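Local coordinates for protein PaaA (Enterobacter agglomerans, PDB 5FF5) that takes part in making the bicyclic core of the peptide antibiotic pantocin A, probably as an adenylating, E1-like enzyme of the ThiF family, at residues H248-I259 and I273-D284; L261-V270 and W323-M332. All coordinates share one frame; numbering follows the deposited sequence.

Contact 1. Residues H248-I259 and I273-D284; sequences HSIAKDKAIPVI and IYLNDGVHSGFD
The imidazole of His-248 meets two aromatic rings in two different ways, stacking on Phe-283 and turning an edge toward Tyr-274. The His-248 and Phe-283 rings lie face to face, centroids 4.1 Å apart and planes 27° from parallel, with ND1 displaced toward the rim of the phenyl ring. Against Tyr-274 the planes stand at 76°, an offset edge-to-face pair in which His-248 NE2 comes 3.7 Å from Tyr-274 CE2. With its CG anti to the backbone N, Phe-283 places its ring against the His-248 imidazole.

Farther along helix 243-254, the chain of Lys-252, extended through chi1 and chi2, bends at chi3 (-72°) and passes Gly-282, so that NZ makes a salt bridge of 2.9 Å to OD2 of Asp-284. A Schellman motif at Ala-255 then turns the chain, and Asn-276 ND2 donates a hydrogen bond to Ile-256 O, tilted off the carbonyl plane. Beyond this the segments join as antiparallel strands: Val-258 and Tyr-274 form a hydrogen-bonded pair, with Tyr-274 N to Val-258 O at 2.8 Å, while Ile-259 and Ile-273 pack CG1 to CG1 at 3.7 Å.

The strands are thus paired through backbone, whereas stack, salt bridge and Asn-276 amide all grip through side chains, so the position of loop 276-284 probably depends on these particular residues.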
loop_
_atom_site.group_PDB
_atom_site.type_symbol
_atom_site.label_atom_id
_atom_site.label_comp_id
_atom_site.label_asym_id
_atom_site.label_seq_id
_atom_site.Cartn_x
_atom_site.Cartn_y
_atom_site.Cartn_z
ATOM N N HIS A 248 -10.429 11.507 22.006
ATOM C CA HIS A 248 -9.797 10.540 22.895
ATOM C C HIS A 248 -10.578 10.292 24.206
ATOM O O HIS A 248 -10.748 9.143 24.631
ATOM C CB HIS A 248 -8.376 10.996 23.218
ATOM C CG HIS A 248 -7.331 10.354 22.358
ATOM N ND1 HIS A 248 -6.284 11.060 21.804
ATOM C CD2 HIS A 248 -7.178 9.075 21.947
ATOM C CE1 HIS A 248 -5.538 10.246 21.082
ATOM N NE2 HIS A 248 -6.057 9.034 21.157
ATOM N N SER A 249 -11.044 11.354 24.858
ATOM C CA SER A 249 -11.837 11.175 26.065
ATOM C C SER A 249 -13.149 10.454 25.735
ATOM O O SER A 249 -13.588 9.537 26.451
ATOM C CB SER A 249 -12.119 12.514 26.743
ATOM O OG SER A 249 -12.899 12.333 27.919
ATOM N N ILE A 250 -13.792 10.890 24.661
ATOM C CA ILE A 250 -15.017 10.236 24.236
ATOM C C ILE A 250 -14.748 8.745 24.017
ATOM O O ILE A 250 -15.554 7.883 24.378
ATOM C CB ILE A 250 -15.570 10.864 22.952
ATOM C CG1 ILE A 250 -15.734 12.373 23.129
ATOM C CG2 ILE A 250 -16.873 10.193 22.568
ATOM C CD1 ILE A 250 -16.090 13.117 21.871
ATOM N N ALA A 251 -13.596 8.456 23.419
ATOM C CA ALA A 251 -13.198 7.089 23.107
ATOM C C ALA A 251 -12.971 6.275 24.369
ATOM O O ALA A 251 -13.524 5.195 24.511
ATOM C CB ALA A 251 -11.953 7.092 22.246
ATOM N N LYS A 252 -12.186 6.802 25.305
ATOM C CA LYS A 252 -11.988 6.110 26.578
ATOM C C LYS A 252 -13.328 5.821 27.289
ATOM O O LYS A 252 -13.548 4.734 27.842
ATOM C CB LYS A 252 -11.089 6.933 27.492
ATOM C CG LYS A 252 -10.837 6.294 28.844
ATOM C CD LYS A 252 -9.848 7.116 29.676
ATOM C CE LYS A 252 -8.413 7.023 29.142
ATOM N NZ LYS A 252 -7.431 7.796 29.975
ATOM N N ASP A 253 -14.227 6.802 27.252
ATOM C CA ASP A 253 -15.525 6.685 27.903
ATOM C C ASP A 253 -16.459 5.676 27.249
ATOM O O ASP A 253 -17.317 5.118 27.921
ATOM C CB ASP A 253 -16.182 8.054 27.973
ATOM C CG ASP A 253 -15.436 8.994 28.895
ATOM O OD1 ASP A 253 -14.321 8.621 29.332
ATOM O OD2 ASP A 253 -15.945 10.112 29.160
ATOM N N LYS A 254 -16.340 5.486 25.938
ATOM C CA LYS A 254 -17.229 4.561 25.230
ATOM C C LYS A 254 -16.573 3.227 24.830
ATOM O O LYS A 254 -17.184 2.433 24.121
ATOM C CB LYS A 254 -17.789 5.240 23.984
ATOM C CG LYS A 254 -18.276 6.649 24.227
ATOM C CD LYS A 254 -19.367 7.049 23.242
ATOM C CE LYS A 254 -20.704 6.415 23.613
ATOM N NZ LYS A 254 -21.796 6.833 22.690
ATOM N N ALA A 255 -15.336 2.986 25.272
ATOM C CA ALA A 255 -14.565 1.793 24.878
ATOM C C ALA A 255 -14.423 1.675 23.367
ATOM O O ALA A 255 -14.856 0.693 22.770
ATOM C CB ALA A 255 -15.197 0.531 25.427
ATOM N N ILE A 256 -13.811 2.677 22.755
ATOM C CA ILE A 256 -13.620 2.684 21.325
ATOM C C ILE A 256 -12.132 2.741 20.983
ATOM O O ILE A 256 -11.417 3.623 21.453
ATOM C CB ILE A 256 -14.329 3.870 20.670
ATOM C CG1 ILE A 256 -15.807 3.906 21.061
ATOM C CG2 ILE A 256 -14.192 3.803 19.163
ATOM C CD1 ILE A 256 -16.485 5.249 20.724
ATOM N N PRO A 257 -11.658 1.782 20.175
ATOM C CA PRO A 257 -10.270 1.843 19.727
ATOM C C PRO A 257 -9.960 3.103 18.905
ATOM O O PRO A 257 -10.727 3.538 18.054
ATOM C CB PRO A 257 -10.127 0.577 18.876
ATOM C CG PRO A 257 -11.202 -0.325 19.344
ATOM C CD PRO A 257 -12.334 0.567 19.687
ATOM N N VAL A 258 -8.806 3.681 19.185
ATOM C CA VAL A 258 -8.326 4.849 18.492
ATOM C C VAL A 258 -6.897 4.566 18.010
ATOM O O VAL A 258 -6.053 4.100 18.778
ATOM C CB VAL A 258 -8.355 6.095 19.427
ATOM C CG1 VAL A 258 -7.798 7.326 18.749
ATOM C CG2 VAL A 258 -9.748 6.347 19.946
ATOM N N ILE A 259 -6.616 4.846 16.744
ATOM C CA ILE A 259 -5.259 4.684 16.251
ATOM C C ILE A 259 -4.744 6.028 15.795
ATOM O O ILE A 259 -5.447 6.757 15.109
ATOM C CB ILE A 259 -5.168 3.671 15.089
ATOM C CG1 ILE A 259 -3.696 3.339 14.794
ATOM C CG2 ILE A 259 -5.844 4.221 13.847
ATOM C CD1 ILE A 259 -3.481 2.325 13.713
ATOM N N ILE A 273 -2.088 2.130 18.927
ATOM C CA ILE A 273 -3.508 1.829 19.028
ATOM C C ILE A 273 -3.899 1.812 20.491
ATOM O O ILE A 273 -3.216 1.188 21.300
ATOM C CB ILE A 273 -3.866 0.468 18.446
ATOM C CG1 ILE A 273 -3.492 0.391 16.968
ATOM C CG2 ILE A 273 -5.349 0.169 18.675
ATOM C CD1 ILE A 273 -3.487 -1.031 16.434
ATOM N N TYR A 274 -5.023 2.451 20.820
ATOM C CA TYR A 274 -5.562 2.417 22.177
ATOM C C TYR A 274 -6.816 1.549 22.216
ATOM O O TYR A 274 -7.820 1.856 21.592
ATOM C CB TYR A 274 -5.893 3.819 22.668
ATOM C CG TYR A 274 -4.741 4.795 22.725
ATOM C CD1 TYR A 274 -3.999 4.964 23.885
ATOM C CD2 TYR A 274 -4.420 5.567 21.629
ATOM C CE1 TYR A 274 -2.960 5.861 23.946
ATOM C CE2 TYR A 274 -3.392 6.483 21.680
ATOM C CZ TYR A 274 -2.657 6.626 22.839
ATOM O OH TYR A 274 -1.622 7.547 22.870
ATOM N N LEU A 275 -6.755 0.432 22.914
ATOM C CA LEU A 275 -7.890 -0.464 22.908
ATOM C C LEU A 275 -9.060 0.091 23.691
ATOM O O LEU A 275 -10.214 -0.172 23.353
ATOM C CB LEU A 275 -7.471 -1.823 23.445
ATOM C CG LEU A 275 -6.889 -2.783 22.408
ATOM C CD1 LEU A 275 -6.473 -2.080 21.117
ATOM C CD2 LEU A 275 -5.740 -3.562 23.035
ATOM N N ASN A 276 -8.754 0.854 24.739
ATOM C CA ASN A 276 -9.775 1.466 25.586
ATOM C C ASN A 276 -10.716 0.413 26.136
ATOM O O ASN A 276 -11.934 0.606 26.166
ATOM C CB ASN A 276 -10.560 2.509 24.792
ATOM C CG ASN A 276 -9.754 3.728 24.509
ATOM O OD1 ASN A 276 -8.779 3.997 25.193
ATOM N ND2 ASN A 276 -10.078 4.414 23.431
ATOM N N ASP A 277 -10.135 -0.699 26.573
ATOM C CA ASP A 277 -10.891 -1.795 27.176
ATOM C C ASP A 277 -10.808 -1.793 28.718
ATOM O O ASP A 277 -11.426 -2.628 29.385
ATOM C CB ASP A 277 -10.390 -3.126 26.626
ATOM C CG ASP A 277 -8.861 -3.196 26.558
ATOM O OD1 ASP A 277 -8.170 -2.617 27.430
ATOM O OD2 ASP A 277 -8.338 -3.841 25.632
ATOM N N GLY A 278 -10.022 -0.872 29.277
ATOM C CA GLY A 278 -9.812 -0.837 30.714
ATOM C C GLY A 278 -8.737 -1.747 31.273
ATOM O O GLY A 278 -8.573 -1.817 32.495
ATOM N N VAL A 279 -8.031 -2.463 30.396
ATOM C CA VAL A 279 -6.938 -3.350 30.806
ATOM C C VAL A 279 -5.643 -2.953 30.106
ATOM O O VAL A 279 -4.767 -3.783 29.857
ATOM C CB VAL A 279 -7.244 -4.837 30.491
ATOM C CG1 VAL A 279 -6.333 -5.752 31.313
ATOM C CG2 VAL A 279 -8.714 -5.160 30.750
ATOM N N HIS A 280 -5.550 -1.681 29.755
ATOM C CA HIS A 280 -4.350 -1.128 29.153
ATOM C C HIS A 280 -4.292 0.329 29.526
ATOM O O HIS A 280 -5.327 0.936 29.793
ATOM C CB HIS A 280 -4.385 -1.272 27.633
ATOM C CG HIS A 280 -3.938 -2.610 27.132
ATOM N ND1 HIS A 280 -4.822 -3.634 26.856
ATOM C CD2 HIS A 280 -2.712 -3.064 26.774
ATOM C CE1 HIS A 280 -4.151 -4.676 26.396
ATOM N NE2 HIS A 280 -2.870 -4.355 26.333
ATOM N N SER A 281 -3.100 0.907 29.527
ATOM C CA SER A 281 -2.986 2.288 29.967
ATOM C C SER A 281 -3.667 3.165 28.908
ATOM O O SER A 281 -3.592 2.878 27.702
ATOM C CB SER A 281 -1.525 2.679 30.204
ATOM O OG SER A 281 -0.911 1.795 31.136
ATOM N N GLY A 282 -4.356 4.203 29.373
ATOM C CA GLY A 282 -5.126 5.082 28.513
ATOM C C GLY A 282 -4.312 6.260 28.034
ATOM O O GLY A 282 -3.132 6.382 28.385
ATOM N N PHE A 283 -4.916 7.094 27.188
ATOM C CA PHE A 283 -4.240 8.272 26.636
ATOM C C PHE A 283 -3.793 9.205 27.760
ATOM O O PHE A 283 -2.706 9.794 27.695
ATOM C CB PHE A 283 -5.161 9.020 25.671
ATOM C CG PHE A 283 -4.571 10.290 25.124
ATOM C CD1 PHE A 283 -3.291 10.319 24.615
ATOM C CD2 PHE A 283 -5.305 11.462 25.133
ATOM C CE1 PHE A 283 -2.751 11.496 24.117
ATOM C CE2 PHE A 283 -4.775 12.635 24.640
ATOM C CZ PHE A 283 -3.493 12.651 24.127
ATOM N N ASP A 284 -4.659 9.366 28.764
ATOM C CA ASP A 284 -4.348 10.165 29.947
ATOM C C ASP A 284 -3.069 9.740 30.621
ATOM O O ASP A 284 -2.165 10.540 30.828
ATOM C CB ASP A 284 -5.477 10.071 30.956
ATOM C CG ASP A 284 -6.562 11.066 30.691
ATOM O OD1 ASP A 284 -6.227 12.269 30.581
ATOM O OD2 ASP A 284 -7.735 10.645 30.585
#

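Contact 2. Residues L261-V270 and W323-M332; sequences LGGDPLEISV and WQSAPSLSIM
The side chain of selenomethionine Met-332, introduced for the crystallography, reaches from helix 326-345 to both strands of the hairpin. Bent at chi2 and chi3, its chain brings SE to 4.0 Å from both Gly-262 C and Ile-268 CB, while its CG meets Val-270 CG2 at 3.5 Å and reaches the CD1 of Leu-261. The side chains of Ile-268 and Met-332 slide past each other in opposite directions. Ile-268 carries CG1 between its backbone N and carbonyl carbon (chi1 59°), and its CD1 extends to Ile-331 CG2, crossing that side chain at about a right angle. This buried half is almost wholly apolar.

Toward the hairpin turn the packing becomes more open and more polar. Pro-265, itself buried, still fits closely: its CD lies over one face of the Trp-323 indole, offset toward the rim, with CB 3.7 Å from CZ3, and CD also faces the amide of Gln-324. Leu-266 approaches the indole differently, placing CG in the ring plane at its edge, 3.8 Å from CH2. Asp-264, Leu-266, Trp-323 and Gln-324 are all partly exposed. Asp-264 OD1 accepts from Glu-267 N at 3.0 Å, an Asx motif within the turn. The side chain of Gln-324 lies about 3 Å from a bound sulfate, probably from the crystallisation liquor, although such an ion can mark a pocket.

Strand 267-270 runs beside the helix at 24° with axes 9.2 Å apart; in the sheet, strand 267-274 lies between strands 258-263 and 355-360. Trp-146 of helix 142-153 packs on Leu-329, and the second subunit meets Trp-323 through its Leu-115 and Ile-331 through its Ile-335.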
loop_
_atom_site.group_PDB
_atom_site.type_symbol
_atom_site.label_atom_id
_atom_site.label_comp_id
_atom_site.label_asym_id
_atom_site.label_seq_id
_atom_site.Cartn_x
_atom_site.Cartn_y
_atom_site.Cartn_z
ATOM N N LEU A 261 -1.437 8.434 14.090
ATOM C CA LEU A 261 -0.525 8.295 12.983
ATOM C C LEU A 261 -0.026 9.661 12.598
ATOM O O LEU A 261 -0.585 10.674 13.015
ATOM C CB LEU A 261 -1.218 7.602 11.811
ATOM C CG LEU A 261 -2.348 8.383 11.163
ATOM C CD1 LEU A 261 -1.895 8.930 9.839
ATOM C CD2 LEU A 261 -3.538 7.500 11.007
ATOM N N GLY A 262 1.055 9.693 11.835
ATOM C CA GLY A 262 1.558 10.958 11.367
ATOM C C GLY A 262 3.001 10.885 10.951
ATOM O O GLY A 262 3.742 10.013 11.396
ATOM N N GLY A 263 3.401 11.827 10.109
ATOM C CA GLY A 263 4.751 11.887 9.606
ATOM C C GLY A 263 4.765 12.693 8.331
ATOM O O GLY A 263 3.836 13.433 8.027
ATOM N N ASP A 264 5.841 12.555 7.586
ATOM C CA ASP A 264 6.000 13.262 6.338
ATOM C C ASP A 264 6.729 12.411 5.302
ATOM O O ASP A 264 7.177 11.298 5.586
ATOM C CB ASP A 264 6.746 14.557 6.600
ATOM C CG ASP A 264 7.977 14.341 7.451
ATOM O OD1 ASP A 264 8.806 13.481 7.101
ATOM O OD2 ASP A 264 8.098 15.011 8.497
ATOM N N PRO A 265 6.828 12.925 4.082
ATOM C CA PRO A 265 7.636 12.281 3.047
ATOM C C PRO A 265 9.003 11.798 3.525
ATOM O O PRO A 265 9.610 11.034 2.782
ATOM C CB PRO A 265 7.775 13.387 2.006
ATOM C CG PRO A 265 6.427 14.075 2.082
ATOM C CD PRO A 265 6.018 14.029 3.543
ATOM N N LEU A 266 9.497 12.252 4.679
ATOM C CA LEU A 266 10.818 11.841 5.186
ATOM C C LEU A 266 10.803 10.678 6.207
ATOM O O LEU A 266 11.590 9.738 6.090
ATOM C CB LEU A 266 11.532 13.058 5.781
ATOM C CG LEU A 266 11.975 14.141 4.776
ATOM C CD1 LEU A 266 12.687 15.275 5.482
ATOM C CD2 LEU A 266 12.884 13.580 3.677
ATOM N N GLU A 267 9.900 10.719 7.182
ATOM C CA GLU A 267 9.722 9.592 8.107
ATOM C C GLU A 267 8.260 9.486 8.527
ATOM O O GLU A 267 7.580 10.492 8.696
ATOM C CB GLU A 267 10.561 9.731 9.382
ATOM C CG GLU A 267 9.984 10.771 10.317
ATOM C CD GLU A 267 10.424 10.601 11.751
ATOM O OE1 GLU A 267 11.268 9.716 12.007
ATOM O OE2 GLU A 267 9.889 11.330 12.623
ATOM N N ILE A 268 7.786 8.263 8.711
ATOM C CA ILE A 268 6.389 8.031 9.003
ATOM C C ILE A 268 6.294 7.400 10.363
ATOM O O ILE A 268 7.222 6.699 10.779
ATOM C CB ILE A 268 5.743 7.079 7.989
ATOM C CG1 ILE A 268 6.487 5.746 8.022
ATOM C CG2 ILE A 268 5.792 7.640 6.582
ATOM C CD1 ILE A 268 5.835 4.678 7.188
ATOM N N SER A 269 5.169 7.607 11.041
ATOM C CA SER A 269 4.935 6.923 12.301
ATOM C C SER A 269 3.484 6.439 12.278
ATOM O O SER A 269 2.633 7.066 11.658
ATOM C CB SER A 269 5.223 7.835 13.497
ATOM O OG SER A 269 4.173 8.759 13.718
ATOM N N VAL A 270 3.217 5.276 12.864
ATOM C CA VAL A 270 1.847 4.791 12.942
ATOM C C VAL A 270 1.492 4.147 14.282
ATOM O O VAL A 270 2.197 3.259 14.770
ATOM C CB VAL A 270 1.519 3.823 11.794
ATOM C CG1 VAL A 270 0.152 3.192 12.007
ATOM C CG2 VAL A 270 1.546 4.560 10.478
ATOM N N TRP A 323 3.914 20.111 2.244
ATOM C CA TRP A 323 4.713 19.404 1.227
ATOM C C TRP A 323 4.505 17.865 1.252
ATOM O O TRP A 323 4.978 17.187 2.152
ATOM C CB TRP A 323 6.190 19.748 1.420
ATOM C CG TRP A 323 6.679 19.488 2.810
ATOM C CD1 TRP A 323 6.366 20.183 3.934
ATOM C CD2 TRP A 323 7.582 18.458 3.213
ATOM N NE1 TRP A 323 7.008 19.643 5.023
ATOM C CE2 TRP A 323 7.769 18.584 4.602
ATOM C CE3 TRP A 323 8.241 17.432 2.536
ATOM C CZ2 TRP A 323 8.586 17.725 5.325
ATOM C CZ3 TRP A 323 9.052 16.592 3.255
ATOM C CH2 TRP A 323 9.217 16.738 4.634
ATOM N N GLN A 324 3.818 17.322 0.257
ATOM C CA GLN A 324 3.413 15.925 0.293
ATOM C C GLN A 324 3.348 15.287 -1.083
ATOM O O GLN A 324 3.143 15.976 -2.086
ATOM C CB GLN A 324 2.050 15.786 0.964
ATOM C CG GLN A 324 2.076 15.882 2.471
ATOM C CD GLN A 324 2.577 14.606 3.145
ATOM O OE1 GLN A 324 2.918 13.614 2.482
ATOM N NE2 GLN A 324 2.624 14.631 4.480
ATOM N N SER A 325 3.508 13.964 -1.115
ATOM C CA SER A 325 3.307 13.157 -2.319
ATOM C C SER A 325 2.660 11.844 -1.899
ATOM O O SER A 325 2.615 11.521 -0.715
ATOM C CB SER A 325 4.620 12.899 -3.034
ATOM O OG SER A 325 5.457 12.104 -2.219
ATOM N N ALA A 326 2.120 11.103 -2.855
ATOM C CA ALA A 326 1.288 9.940 -2.519
ATOM C C ALA A 326 1.996 8.784 -1.760
ATOM O O ALA A 326 1.419 8.218 -0.821
ATOM C CB ALA A 326 0.622 9.407 -3.797
ATOM N N PRO A 327 3.236 8.428 -2.163
ATOM C CA PRO A 327 3.947 7.250 -1.629
ATOM C C PRO A 327 3.979 7.144 -0.108
ATOM O O PRO A 327 3.862 6.058 0.444
ATOM C CB PRO A 327 5.366 7.423 -2.178
ATOM C CG PRO A 327 5.164 8.142 -3.459
ATOM C CD PRO A 327 4.009 9.083 -3.234
ATOM N N SER A 328 4.173 8.262 0.563
ATOM C CA SER A 328 4.260 8.260 2.010
ATOM C C SER A 328 2.907 7.925 2.631
ATOM O O SER A 328 2.828 7.302 3.684
ATOM C CB SER A 328 4.777 9.611 2.473
ATOM O OG SER A 328 5.353 10.291 1.358
ATOM N N LEU A 329 1.836 8.355 1.978
ATOM C CA LEU A 329 0.491 8.133 2.487
ATOM C C LEU A 329 0.054 6.677 2.365
ATOM O O LEU A 329 -0.617 6.148 3.259
ATOM C CB LEU A 329 -0.507 9.027 1.755
ATOM C CG LEU A 329 -0.258 10.534 1.761
ATOM C CD1 LEU A 329 -1.377 11.220 0.995
ATOM C CD2 LEU A 329 -0.178 11.054 3.165
ATOM N N SER A 330 0.409 6.031 1.255
ATOM C CA SER A 330 -0.039 4.655 1.034
ATOM C C SER A 330 0.592 3.727 2.061
ATOM O O SER A 330 -0.083 2.841 2.618
ATOM C CB SER A 330 0.300 4.164 -0.382
ATOM O OG SER A 330 1.007 5.144 -1.119
ATOM N N ILE A 331 1.874 3.950 2.336
ATOM C CA ILE A 331 2.548 3.154 3.336
ATOM C C ILE A 331 1.831 3.318 4.669
ATOM O O ILE A 331 1.520 2.332 5.334
ATOM C CB ILE A 331 4.010 3.548 3.494
ATOM C CG1 ILE A 331 4.776 3.281 2.215
ATOM C CG2 ILE A 331 4.640 2.749 4.604
ATOM C CD1 ILE A 331 6.237 3.464 2.379
HETATM N N MSE A 332 1.548 4.571 5.028
HETATM C CA MSE A 332 0.940 4.905 6.307
HETATM C C MSE A 332 -0.483 4.349 6.447
HETATM O O MSE A 332 -0.856 3.855 7.515
HETATM C CB MSE A 332 0.942 6.414 6.485
HETATM C CG MSE A 332 1.121 6.910 7.911
HETATM SE SE MSE A 332 2.084 8.612 7.849
HETATM C CE MSE A 332 1.043 9.508 6.466
#

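In the fold
Contacts 1 and 2 lie at opposite ends of one beta hairpin, strands 258-263 and 267-274, with centres 25 Å apart. Along the chain their segments alternate: 248-259, 261-270, 273-284, then 323-332. The hairpin sits in a mixed sheet between strands 227-229 and 355-360, all within the ThiF-like part of the protein. Contact 1 ties its open end to helix 243-254 and the following loop; contact 2 covers its turn end with helix 326-345. They touch where Ile-259 CD1 packs on Val-270 CG1 at 4.1 Å. As only contact 2 meets the second subunit, the hairpin runs from a part that no other chain touches to the dimer interface.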